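Local structure of naphthalene dioxygenase large subunit (Rhodococcus sp., 2B1X) at residues 209-214 with 295-300; 234-239 with 252-257; 239-244 with 412-417; 395-400 with 419-424. The protein is the large subunit of a Rieske-type iron enzyme, carrying a [2Fe-2S] cluster in one domain and a separate iron ion in the catalytic domain. All coordinates share one frame; numbering follows the deposited sequence.

How the contacts relate
All four contacts lie in the catalytic domain, with centres 11 to 16 Å apart. Along the antiparallel sheet, strands 293-298, 250-254, 240-244 and 413-415 follow one another: contact 1 uses the first, contact 2 the second, and contact 3 pairs the last two. Contacts 2 and 3 share Tyr239. Helix 204-212 brings contact 1 close to contact 4, where helix 422-436 begins: Asn423 reaches Val211 O, and its backbone N meets His242 of contact 3. The pairings of contacts 2 and 3 alternate in the chain, whereas contact 4 follows contacts 1 and 2. All four contacts also touch the second subunit, so this part of the catalytic domain borders the subunit interface.

Contact 1: 209-214 with 295-300; sequences NFVGDA and HGTVFP
His295 meets Phe210 through a hydrogen bond from its ring ND1 to the carbonyl Phe210 O, 3.1 Å long and close to straight at 163°. The oxygen lies in the imidazole plane, while the donor stands well above the plane of the carbonyl. Histidine suits this place because its two ring nitrogens serve two partners, ND1 the carbonyl Phe210 O and NE2 Asp418. CG of His295 sits between the backbone N and the carbonyl carbon (chi1 59°), and the ring reaches on past Phe210, bringing CE1 to 3.6 Å from Gly212 C. Further along the strand, the side chains of Thr297 and Val211 cross at about a right angle, CB against CB at 3.7 Å; beside them Gly296 CA and Val211 CA, 4.3 Å apart, form the nearest CA pair. The second shell fixes these groups. Thr297 OG1 binds both Ser303 OG and Ala207 O. Asp213 bonds to the backbone N of the iron ligand His216 and to His111 of the second subunit, which belongs to that subunit's cluster pocket. With both ring nitrogens engaged, the His295 imidazole has a defined rotation and ties the helix end to the sheet.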
loop_
_atom_site.group_PDB
_atom_site.type_symbol
_atom_site.label_atom_id
_atom_site.label_comp_id
_atom_site.label_asym_id
_atom_site.label_seq_id
_atom_site.Cartn_x
_atom_site.Cartn_y
_atom_site.Cartn_z
ATOM N N ASN A 209 -26.404 -1.507 10.287
ATOM C CA ASN A 209 -26.566 -2.694 11.096
ATOM C C ASN A 209 -27.106 -2.388 12.496
ATOM O O ASN A 209 -28.083 -3.019 12.951
ATOM C CB ASN A 209 -25.240 -3.470 11.138
ATOM C CG ASN A 209 -25.323 -4.725 11.987
ATOM O OD1 ASN A 209 -25.353 -4.631 13.186
ATOM N ND2 ASN A 209 -25.378 -5.897 11.357
ATOM N N PHE A 210 -26.498 -1.415 13.175
ATOM C CA PHE A 210 -26.896 -1.098 14.536
ATOM C C PHE A 210 -28.162 -0.255 14.595
ATOM O O PHE A 210 -28.820 -0.321 15.591
ATOM C CB PHE A 210 -25.763 -0.420 15.361
ATOM C CG PHE A 210 -24.850 -1.390 16.051
ATOM C CD1 PHE A 210 -23.935 -2.148 15.320
ATOM C CD2 PHE A 210 -24.941 -1.596 17.433
ATOM C CE1 PHE A 210 -23.074 -3.064 15.946
ATOM C CE2 PHE A 210 -24.100 -2.548 18.092
ATOM C CZ PHE A 210 -23.169 -3.292 17.336
ATOM N N VAL A 211 -28.486 0.549 13.563
ATOM C CA VAL A 211 -29.699 1.400 13.626
ATOM C C VAL A 211 -31.009 0.550 13.732
ATOM O O VAL A 211 -31.996 0.943 14.387
ATOM C CB VAL A 211 -29.747 2.537 12.490
ATOM C CG1 VAL A 211 -30.155 1.978 11.092
ATOM C CG2 VAL A 211 -30.666 3.742 12.903
ATOM N N GLY A 212 -31.000 -0.648 13.153
ATOM C CA GLY A 212 -32.252 -1.361 12.995
ATOM C C GLY A 212 -32.191 -2.869 12.908
ATOM O O GLY A 212 -33.224 -3.510 12.975
ATOM N N ASP A 213 -31.000 -3.447 12.829
ATOM C CA ASP A 213 -30.906 -4.842 12.349
ATOM C C ASP A 213 -30.689 -5.897 13.436
ATOM O O ASP A 213 -29.558 -6.098 13.902
ATOM C CB ASP A 213 -29.785 -4.922 11.286
ATOM C CG ASP A 213 -29.873 -6.186 10.418
ATOM O OD1 ASP A 213 -30.199 -7.288 10.897
ATOM O OD2 ASP A 213 -29.613 -6.154 9.225
ATOM N N ALA A 214 -31.774 -6.545 13.851
ATOM C CA ALA A 214 -31.712 -7.730 14.672
ATOM C C ALA A 214 -31.752 -8.982 13.794
ATOM O O ALA A 214 -31.195 -10.019 14.159
ATOM C CB ALA A 214 -32.881 -7.735 15.637
ATOM N N HIS A 295 -30.086 -1.627 20.710
ATOM C CA HIS A 295 -29.119 -1.304 19.662
ATOM C C HIS A 295 -29.619 -0.073 18.901
ATOM O O HIS A 295 -30.817 0.049 18.661
ATOM C CB HIS A 295 -28.967 -2.494 18.715
ATOM C CG HIS A 295 -30.260 -2.903 18.061
ATOM N ND1 HIS A 295 -30.647 -2.448 16.821
ATOM C CD2 HIS A 295 -31.270 -3.693 18.502
ATOM C CE1 HIS A 295 -31.831 -2.961 16.512
ATOM N NE2 HIS A 295 -32.220 -3.736 17.508
ATOM N N GLY A 296 -28.716 0.846 18.543
ATOM C CA GLY A 296 -29.135 2.041 17.851
ATOM C C GLY A 296 -27.983 2.800 17.239
ATOM O O GLY A 296 -26.799 2.518 17.478
ATOM N N THR A 297 -28.334 3.777 16.422
ATOM C CA THR A 297 -27.315 4.641 15.860
ATOM C C THR A 297 -27.769 6.067 16.043
ATOM O O THR A 297 -28.929 6.405 15.773
ATOM C CB THR A 297 -27.120 4.311 14.368
ATOM O OG1 THR A 297 -26.456 3.048 14.279
ATOM C CG2 THR A 297 -26.180 5.316 13.698
ATOM N N VAL A 298 -26.854 6.877 16.560
ATOM C CA VAL A 298 -26.987 8.320 16.519
ATOM C C VAL A 298 -26.370 8.844 15.198
ATOM O O VAL A 298 -25.153 8.814 14.996
ATOM C CB VAL A 298 -26.276 8.984 17.728
ATOM C CG1 VAL A 298 -26.526 10.477 17.729
ATOM C CG2 VAL A 298 -26.777 8.352 19.035
ATOM N N PHE A 299 -27.208 9.300 14.291
ATOM C CA PHE A 299 -26.704 9.746 12.992
ATOM C C PHE A 299 -25.604 10.793 13.159
ATOM O O PHE A 299 -25.736 11.685 13.994
ATOM C CB PHE A 299 -27.831 10.354 12.174
ATOM C CG PHE A 299 -27.464 10.596 10.764
ATOM C CD1 PHE A 299 -27.759 9.649 9.779
ATOM C CD2 PHE A 299 -26.841 11.790 10.401
ATOM C CE1 PHE A 299 -27.413 9.873 8.446
ATOM C CE2 PHE A 299 -26.462 12.027 9.049
ATOM C CZ PHE A 299 -26.752 11.070 8.085
ATOM N N PRO A 300 -24.536 10.724 12.365
ATOM C CA PRO A 300 -24.316 9.654 11.372
ATOM C C PRO A 300 -23.708 8.336 11.869
ATOM O O PRO A 300 -24.209 7.279 11.435
ATOM C CB PRO A 300 -23.367 10.303 10.351
ATOM C CG PRO A 300 -22.625 11.400 11.168
ATOM C CD PRO A 300 -23.478 11.762 12.339
#

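Contact 2: 234-239 with 252-257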
loop_
_atom_site.group_PDB
_atom_site.type_symbol
_atom_site.label_atom_id
_atom_site.label_comp_id
_atom_site.label_asym_id
_atom_site.label_seq_id
_atom_site.Cartn_x
_atom_site.Cartn_y
_atom_site.Cartn_z
ATOM N N PRO A 234 -35.770 -18.224 16.927
ATOM C CA PRO A 234 -35.820 -17.485 15.643
ATOM C C PRO A 234 -36.811 -16.293 15.614
ATOM O O PRO A 234 -36.748 -15.455 14.706
ATOM C CB PRO A 234 -36.307 -18.528 14.629
ATOM C CG PRO A 234 -36.317 -19.842 15.316
ATOM C CD PRO A 234 -36.165 -19.643 16.785
ATOM N N GLN A 235 -37.720 -16.260 16.574
ATOM C CA GLN A 235 -38.713 -15.215 16.733
ATOM C C GLN A 235 -38.321 -14.224 17.811
ATOM O O GLN A 235 -39.141 -13.389 18.193
ATOM C CB GLN A 235 -40.057 -15.830 17.141
ATOM C CG GLN A 235 -40.692 -16.743 16.112
ATOM C CD GLN A 235 -42.137 -17.038 16.457
ATOM O OE1 GLN A 235 -42.457 -17.317 17.629
ATOM N NE2 GLN A 235 -43.014 -16.958 15.464
ATOM N N PHE A 236 -37.086 -14.311 18.320
ATOM C CA PHE A 236 -36.680 -13.470 19.451
ATOM C C PHE A 236 -36.958 -11.962 19.291
ATOM O O PHE A 236 -37.284 -11.283 20.261
ATOM C CB PHE A 236 -35.211 -13.724 19.836
ATOM C CG PHE A 236 -34.224 -12.906 19.041
ATOM C CD1 PHE A 236 -33.584 -11.792 19.615
ATOM C CD2 PHE A 236 -33.921 -13.253 17.728
ATOM C CE1 PHE A 236 -32.659 -11.039 18.879
ATOM C CE2 PHE A 236 -33.018 -12.502 16.987
ATOM C CZ PHE A 236 -32.377 -11.394 17.572
ATOM N N ALA A 237 -36.840 -11.449 18.073
ATOM C CA ALA A 237 -36.983 -10.009 17.842
ATOM C C ALA A 237 -38.429 -9.548 17.715
ATOM O O ALA A 237 -38.704 -8.343 17.745
ATOM C CB ALA A 237 -36.144 -9.554 16.678
ATOM N N LEU A 238 -39.365 -10.504 17.678
ATOM C CA LEU A 238 -40.775 -10.174 17.753
ATOM C C LEU A 238 -41.149 -9.572 19.112
ATOM O O LEU A 238 -42.155 -8.846 19.225
ATOM C CB LEU A 238 -41.653 -11.409 17.455
ATOM C CG LEU A 238 -41.575 -12.038 16.057
ATOM C CD1 LEU A 238 -42.658 -13.118 15.914
ATOM C CD2 LEU A 238 -41.664 -10.986 14.912
ATOM N N TYR A 239 -40.356 -9.880 20.143
ATOM C CA TYR A 239 -40.634 -9.391 21.510
ATOM C C TYR A 239 -39.842 -8.119 21.732
ATOM O O TYR A 239 -39.032 -8.020 22.654
ATOM C CB TYR A 239 -40.295 -10.444 22.566
ATOM C CG TYR A 239 -40.954 -11.779 22.270
ATOM C CD1 TYR A 239 -40.257 -12.775 21.593
ATOM C CD2 TYR A 239 -42.279 -12.036 22.666
ATOM C CE1 TYR A 239 -40.853 -13.978 21.279
ATOM C CE2 TYR A 239 -42.890 -13.254 22.363
ATOM C CZ TYR A 239 -42.172 -14.221 21.673
ATOM O OH TYR A 239 -42.738 -15.447 21.366
ATOM N N GLY A 252 -33.545 -0.160 18.354
ATOM C CA GLY A 252 -34.477 -1.238 18.678
ATOM C C GLY A 252 -34.273 -1.681 20.104
ATOM O O GLY A 252 -33.170 -1.596 20.613
ATOM N N ILE A 253 -35.359 -2.136 20.739
ATOM C CA ILE A 253 -35.335 -2.636 22.101
ATOM C C ILE A 253 -35.990 -4.016 22.096
ATOM O O ILE A 253 -37.138 -4.167 21.625
ATOM C CB ILE A 253 -36.116 -1.667 23.043
ATOM C CG1 ILE A 253 -35.634 -0.225 22.845
ATOM C CG2 ILE A 253 -36.014 -2.143 24.531
ATOM C CD1 ILE A 253 -36.320 0.833 23.716
ATOM N N ILE A 254 -35.262 -5.012 22.587
ATOM C CA ILE A 254 -35.753 -6.385 22.609
ATOM C C ILE A 254 -35.772 -6.936 24.047
ATOM O O ILE A 254 -34.831 -6.726 24.806
ATOM C CB ILE A 254 -34.919 -7.301 21.690
ATOM C CG1 ILE A 254 -34.977 -6.824 20.240
ATOM C CG2 ILE A 254 -35.443 -8.768 21.786
ATOM C CD1 ILE A 254 -34.045 -7.610 19.256
ATOM N N GLY A 255 -36.851 -7.604 24.431
ATOM C CA GLY A 255 -36.919 -8.260 25.740
ATOM C C GLY A 255 -37.131 -9.767 25.613
ATOM O O GLY A 255 -37.248 -10.276 24.482
ATOM N N PRO A 256 -37.183 -10.490 26.739
ATOM C CA PRO A 256 -37.452 -11.939 26.697
ATOM C C PRO A 256 -38.927 -12.250 26.407
ATOM O O PRO A 256 -39.780 -11.394 26.666
ATOM C CB PRO A 256 -37.090 -12.400 28.105
ATOM C CG PRO A 256 -37.364 -11.229 28.959
ATOM C CD PRO A 256 -36.997 -10.017 28.123
ATOM N N PRO A 257 -39.223 -13.455 25.911
ATOM C CA PRO A 257 -40.615 -13.910 25.717
ATOM C C PRO A 257 -41.356 -14.120 27.051
ATOM O O PRO A 257 -40.664 -14.247 28.070
ATOM C CB PRO A 257 -40.443 -15.262 25.017
ATOM C CG PRO A 257 -39.091 -15.726 25.410
ATOM C CD PRO A 257 -38.243 -14.491 25.532
HETATM O O HOH W 1 -36.651 -12.036 22.805
#
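Ile254 rests its CD1 methyl on both Phe236 and Ala237, reaching Phe236 CE1 at 3.7 Å and Ala237 CB at 3.9 Å. Ala237 CB lies over the centre of one face of the Phe236 ring, a methyl small enough to meet Ile254 too. Ile254 CG1 lies beside the backbone N and anti to the carbonyl carbon (chi1 -60°), while the other branch, CG2, rests on the carbonyl Phe236 O at 3.5 Å; a beta-branched residue thus serves two neighbours at once. Phe236 and Ala237 also pack on Tyr419. A second apolar patch forms further out: Pro257 CB sits over the middle of one face of the Tyr239 ring, 4.0 Å from its centroid, in a CH-pi contact. Polar groups close the edge. Gly255 N gives a nearly straight 2.8 Å bond to Tyr239 O, running nearly along the C=O axis, and a water donates to both Phe236 O and Gly255 O, bridging two carbonyls that cannot bond each other. The Tyr239-Gly255 link continues the pairing of Glu241 with Ile253, so a short 3-10 turn is fastened at the open end of the beta hairpin formed by strands 240-244 and 250-254 in the catalytic-domain sheet.

Contact 3: 239-244 with 412-417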
loop_
_atom_site.group_PDB
_atom_site.type_symbol
_atom_site.label_atom_id
_atom_site.label_comp_id
_atom_site.label_asym_id
_atom_site.label_seq_id
_atom_site.Cartn_x
_atom_site.Cartn_y
_atom_site.Cartn_z
ATOM N N TYR A 239 -40.356 -9.880 20.143
ATOM C CA TYR A 239 -40.634 -9.391 21.510
ATOM C C TYR A 239 -39.842 -8.119 21.732
ATOM O O TYR A 239 -39.032 -8.020 22.654
ATOM C CB TYR A 239 -40.295 -10.444 22.566
ATOM C CG TYR A 239 -40.954 -11.779 22.270
ATOM C CD1 TYR A 239 -40.257 -12.775 21.593
ATOM C CD2 TYR A 239 -42.279 -12.036 22.666
ATOM C CE1 TYR A 239 -40.853 -13.978 21.279
ATOM C CE2 TYR A 239 -42.890 -13.254 22.363
ATOM C CZ TYR A 239 -42.172 -14.221 21.673
ATOM O OH TYR A 239 -42.738 -15.447 21.366
ATOM N N GLY A 240 -40.060 -7.159 20.840
ATOM C CA GLY A 240 -39.315 -5.925 20.860
ATOM C C GLY A 240 -40.039 -4.786 20.173
ATOM O O GLY A 240 -41.158 -4.946 19.663
ATOM N N GLU A 241 -39.363 -3.640 20.140
ATOM C CA GLU A 241 -39.869 -2.424 19.517
ATOM C C GLU A 241 -38.804 -1.820 18.607
ATOM O O GLU A 241 -37.638 -1.843 18.942
ATOM C CB GLU A 241 -40.276 -1.443 20.602
ATOM C CG GLU A 241 -41.285 -0.401 20.148
ATOM C CD GLU A 241 -42.740 -0.886 20.182
ATOM O OE1 GLU A 241 -43.026 -1.969 20.727
ATOM O OE2 GLU A 241 -43.626 -0.139 19.699
ATOM N N HIS A 242 -39.222 -1.327 17.448
ATOM C CA HIS A 242 -38.352 -0.710 16.405
ATOM C C HIS A 242 -38.741 0.779 16.307
ATOM O O HIS A 242 -39.874 1.091 15.929
ATOM C CB HIS A 242 -38.650 -1.416 15.073
ATOM C CG HIS A 242 -37.678 -1.146 13.951
ATOM N ND1 HIS A 242 -36.517 -1.864 13.788
ATOM C CD2 HIS A 242 -37.758 -0.325 12.880
ATOM C CE1 HIS A 242 -35.888 -1.466 12.697
ATOM N NE2 HIS A 242 -36.633 -0.545 12.109
ATOM N N ILE A 243 -37.831 1.693 16.672
ATOM C CA ILE A 243 -38.179 3.112 16.881
ATOM C C ILE A 243 -37.277 4.075 16.127
ATOM O O ILE A 243 -36.052 3.940 16.141
ATOM C CB ILE A 243 -38.086 3.489 18.389
ATOM C CG1 ILE A 243 -38.991 2.592 19.256
ATOM C CG2 ILE A 243 -38.321 5.012 18.602
ATOM C CD1 ILE A 243 -38.290 2.133 20.540
ATOM N N HIS A 244 -37.864 5.061 15.463
ATOM C CA HIS A 244 -37.004 6.066 14.872
ATOM C C HIS A 244 -37.532 7.438 15.131
ATOM O O HIS A 244 -38.690 7.631 15.481
ATOM C CB HIS A 244 -36.730 5.835 13.384
ATOM C CG HIS A 244 -37.864 6.194 12.484
ATOM N ND1 HIS A 244 -38.828 5.287 12.097
ATOM C CD2 HIS A 244 -38.179 7.360 11.877
ATOM C CE1 HIS A 244 -39.678 5.878 11.280
ATOM N NE2 HIS A 244 -39.304 7.136 11.123
ATOM N N GLY A 412 -41.278 9.239 19.075
ATOM C CA GLY A 412 -40.704 8.678 17.858
ATOM C C GLY A 412 -41.727 7.847 17.104
ATOM O O GLY A 412 -42.876 7.708 17.531
ATOM N N GLU A 413 -41.334 7.320 15.961
ATOM C CA GLU A 413 -42.220 6.444 15.203
ATOM C C GLU A 413 -41.833 4.999 15.517
ATOM O O GLU A 413 -40.718 4.558 15.183
ATOM C CB GLU A 413 -42.111 6.742 13.700
ATOM C CG GLU A 413 -43.047 5.921 12.810
ATOM C CD GLU A 413 -42.912 6.265 11.317
ATOM O OE1 GLU A 413 -42.661 5.348 10.493
ATOM O OE2 GLU A 413 -43.070 7.453 10.957
ATOM N N ALA A 414 -42.762 4.281 16.149
ATOM C CA ALA A 414 -42.484 3.005 16.797
ATOM C C ALA A 414 -43.336 1.848 16.247
ATOM O O ALA A 414 -44.541 1.986 16.066
ATOM C CB ALA A 414 -42.685 3.138 18.285
ATOM N N TYR A 415 -42.711 0.697 16.037
ATOM C CA TYR A 415 -43.405 -0.491 15.544
ATOM C C TYR A 415 -43.270 -1.640 16.556
ATOM O O TYR A 415 -42.185 -1.815 17.124
ATOM C CB TYR A 415 -42.846 -0.877 14.168
ATOM C CG TYR A 415 -43.068 0.192 13.107
ATOM C CD1 TYR A 415 -42.066 1.097 12.788
ATOM C CD2 TYR A 415 -44.310 0.308 12.466
ATOM C CE1 TYR A 415 -42.262 2.078 11.834
ATOM C CE2 TYR A 415 -44.532 1.269 11.542
ATOM C CZ TYR A 415 -43.495 2.144 11.205
ATOM O OH TYR A 415 -43.748 3.083 10.278
ATOM N N PRO A 416 -44.344 -2.434 16.768
ATOM C CA PRO A 416 -44.387 -3.417 17.868
ATOM C C PRO A 416 -43.648 -4.747 17.588
ATOM O O PRO A 416 -44.087 -5.831 18.034
ATOM C CB PRO A 416 -45.906 -3.668 18.063
ATOM C CG PRO A 416 -46.483 -3.502 16.649
ATOM C CD PRO A 416 -45.559 -2.500 15.931
ATOM N N LEU A 417 -42.543 -4.665 16.861
ATOM C CA LEU A 417 -41.635 -5.777 16.677
ATOM C C LEU A 417 -40.288 -5.163 16.294
ATOM O O LEU A 417 -40.235 -3.984 15.920
ATOM C CB LEU A 417 -42.167 -6.737 15.600
ATOM C CG LEU A 417 -42.073 -6.328 14.114
ATOM C CD1 LEU A 417 -42.368 -7.508 13.182
ATOM C CD2 LEU A 417 -43.012 -5.170 13.785
HETATM O O HOH W 2 -39.265 2.706 13.428
#
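His242 and Tyr415, like His244 and Glu413, are hydrogen-bonded pairs of two antiparallel strands whose axes come within 4.6 Å at 157°. Each pair closes with two bonds: His242 N to Tyr415 O and Tyr415 N to His242 O in the first, and in the second His244 N to Glu413 O and Glu413 N to His244 O, the last at 2.7 Å. Between them Ile243 and Ala414 form the non-hydrogen-bonded pair, where Ile243 CG1 packs on the small Ala414 CB at 3.9 Å and CA-H groups point at carbonyls. Gly412 has positive phi and its CA against His244 O, where a CB would collide, so glycine suits it. On the opposite sheet face, His244 and Glu413 lie side by side, pointing the same way. Glu413 CB sits over one imidazole face, toward its rim, and the carboxylate, turned 65° from the ring, places OE1 3.1 Å from His244 CE1. Glu413 CG is anti to the backbone N (chi1 -177°), and the chain runs on extended. Tyr415 OH donates a short bond to the same Glu413 OE1 from above the carboxylate plane, while a water links His244 ND1 with Glu413 O. His242 packs its CB against Leu417 O at 3.1 Å and commits its ring to Asp418 and the backbone N of Asn423. Glu241 bends at chi2, bringing CD to 3.2 Å from Tyr415 O; with Asp405 also near, its acidity is probably weakened. Strand 413-415 thus adds, by a long-range antiparallel pairing, the last strand within this chain to the sheet of the Rieske oxygenase catalytic domain.

Contact 4: 395-400 with 419-424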
loop_
_atom_site.group_PDB
_atom_site.type_symbol
_atom_site.label_atom_id
_atom_site.label_comp_id
_atom_site.label_asym_id
_atom_site.label_seq_id
_atom_site.Cartn_x
_atom_site.Cartn_y
_atom_site.Cartn_z
ATOM N N TYR A 395 -34.839 -2.872 1.231
ATOM C CA TYR A 395 -35.275 -2.517 2.550
ATOM C C TYR A 395 -36.794 -2.746 2.721
ATOM O O TYR A 395 -37.477 -2.004 3.470
ATOM C CB TYR A 395 -34.893 -1.054 2.807
ATOM C CG TYR A 395 -33.405 -0.898 3.073
ATOM C CD1 TYR A 395 -32.566 -0.372 2.095
ATOM C CD2 TYR A 395 -32.839 -1.257 4.322
ATOM C CE1 TYR A 395 -31.209 -0.231 2.328
ATOM C CE2 TYR A 395 -31.459 -1.087 4.561
ATOM C CZ TYR A 395 -30.670 -0.590 3.546
ATOM O OH TYR A 395 -29.327 -0.428 3.718
ATOM N N GLN A 396 -37.309 -3.782 2.052
ATOM C CA GLN A 396 -38.756 -3.999 2.007
ATOM C C GLN A 396 -39.378 -4.769 3.188
ATOM O O GLN A 396 -40.555 -5.131 3.142
ATOM C CB GLN A 396 -39.150 -4.719 0.714
ATOM C CG GLN A 396 -38.714 -3.992 -0.586
ATOM C CD GLN A 396 -39.328 -4.647 -1.812
ATOM O OE1 GLN A 396 -39.358 -5.879 -1.920
ATOM N NE2 GLN A 396 -39.797 -3.829 -2.748
ATOM N N MET A 397 -38.598 -5.051 4.215
ATOM C CA MET A 397 -39.126 -5.775 5.376
ATOM C C MET A 397 -40.282 -5.005 6.019
ATOM O O MET A 397 -40.094 -3.923 6.583
ATOM C CB MET A 397 -38.009 -6.021 6.397
ATOM C CG MET A 397 -38.404 -6.982 7.507
ATOM S SD MET A 397 -37.112 -7.100 8.706
ATOM C CE MET A 397 -36.052 -8.235 7.920
ATOM N N GLY A 398 -41.501 -5.571 5.920
ATOM C CA GLY A 398 -42.654 -4.972 6.577
ATOM C C GLY A 398 -43.515 -4.205 5.585
ATOM O O GLY A 398 -44.606 -3.740 5.919
ATOM N N ARG A 399 -43.033 -4.064 4.361
ATOM C CA ARG A 399 -43.818 -3.382 3.332
ATOM C C ARG A 399 -45.182 -4.069 3.234
ATOM O O ARG A 399 -45.283 -5.317 3.140
ATOM C CB ARG A 399 -43.111 -3.413 1.996
ATOM C CG ARG A 399 -43.551 -2.345 1.028
ATOM C CD ARG A 399 -42.760 -2.347 -0.267
ATOM N NE ARG A 399 -43.246 -1.361 -1.221
ATOM C CZ ARG A 399 -44.118 -1.640 -2.188
ATOM N NH1 ARG A 399 -44.590 -2.873 -2.316
ATOM N NH2 ARG A 399 -44.519 -0.692 -3.029
ATOM N N GLY A 400 -46.218 -3.243 3.304
ATOM C CA GLY A 400 -47.584 -3.717 3.200
ATOM C C GLY A 400 -48.093 -4.334 4.474
ATOM O O GLY A 400 -49.220 -4.816 4.493
ATOM N N TYR A 419 -38.179 -6.945 13.952
ATOM C CA TYR A 419 -37.851 -7.351 12.598
ATOM C C TYR A 419 -38.508 -6.322 11.662
ATOM O O TYR A 419 -39.652 -6.467 11.276
ATOM C CB TYR A 419 -38.361 -8.778 12.259
ATOM C CG TYR A 419 -37.546 -9.907 12.849
ATOM C CD1 TYR A 419 -38.174 -11.094 13.238
ATOM C CD2 TYR A 419 -36.152 -9.781 13.063
ATOM C CE1 TYR A 419 -37.433 -12.157 13.812
ATOM C CE2 TYR A 419 -35.403 -10.826 13.635
ATOM C CZ TYR A 419 -36.063 -12.020 14.012
ATOM O OH TYR A 419 -35.366 -13.076 14.586
ATOM N N ALA A 420 -37.792 -5.258 11.367
ATOM C CA ALA A 420 -38.278 -4.245 10.436
ATOM C C ALA A 420 -37.058 -3.552 9.861
ATOM O O ALA A 420 -35.947 -3.756 10.357
ATOM C CB ALA A 420 -39.199 -3.244 11.123
ATOM N N GLU A 421 -37.266 -2.777 8.800
ATOM C CA GLU A 421 -36.192 -2.005 8.177
ATOM C C GLU A 421 -36.578 -0.527 8.054
ATOM O O GLU A 421 -35.967 0.245 7.265
ATOM C CB GLU A 421 -35.761 -2.624 6.837
ATOM C CG GLU A 421 -34.942 -3.898 7.025
ATOM C CD GLU A 421 -34.777 -4.758 5.776
ATOM O OE1 GLU A 421 -35.669 -4.737 4.900
ATOM O OE2 GLU A 421 -33.742 -5.484 5.695
ATOM N N ALA A 422 -37.569 -0.121 8.851
ATOM C CA ALA A 422 -37.995 1.287 8.918
ATOM C C ALA A 422 -36.882 2.216 9.442
ATOM O O ALA A 422 -36.679 3.335 8.917
ATOM C CB ALA A 422 -39.277 1.444 9.749
ATOM N N ASN A 423 -36.140 1.753 10.443
ATOM C CA ASN A 423 -34.992 2.518 10.955
ATOM C C ASN A 423 -33.888 2.741 9.927
ATOM O O ASN A 423 -33.409 3.875 9.784
ATOM C CB ASN A 423 -34.414 1.885 12.213
ATOM C CG ASN A 423 -35.354 1.974 13.378
ATOM O OD1 ASN A 423 -36.470 2.551 13.263
ATOM N ND2 ASN A 423 -34.927 1.403 14.542
ATOM N N GLN A 424 -33.499 1.691 9.214
ATOM C CA GLN A 424 -32.476 1.818 8.150
ATOM C C GLN A 424 -32.932 2.777 7.039
ATOM O O GLN A 424 -32.138 3.560 6.510
ATOM C CB GLN A 424 -32.126 0.452 7.543
ATOM C CG GLN A 424 -31.526 -0.589 8.537
ATOM C CD GLN A 424 -32.552 -1.455 9.300
ATOM O OE1 GLN A 424 -33.573 -0.963 9.778
ATOM N NE2 GLN A 424 -32.253 -2.747 9.426
#
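Glu421 extends toward the loop 395-400 and accepts the backbone N-H of Met397 on its OE1, at 3.0 Å and 154°. The donor arrives on the anti side of that oxygen, 26° out of the carboxylate plane. The other oxygen, OE2, is held by a salt bridge to Arg91 and a hydrogen bond to His90, both of the second subunit and both in its [2Fe-2S] cluster pocket; an acid fits here, since every one of these partners can donate. Tyr395 crosses Glu421 at about a right angle, presenting a ring edge to Glu421 CB at 4.1 Å, with ring and carboxylate planes 63° apart. CE2 of the ring touches Gln424 CB obliquely at 3.4 Å, and Tyr395 OH goes on to Asp208. Met397 is the second residue of a type II beta turn from Gln396 to Arg399, closed by Arg399 N to Gln396 O; Gly398 takes the positive phi of its third position. Glu421 itself is the N-cap residue of helix 422-436. Met397 CG stands anti to the backbone N (chi1 -169°), and the flexible thioether lies against the Tyr419-Ala420 peptide, SD 3.3 Å from Ala420 N. Met397 also packs on Tyr131 of the second subunit.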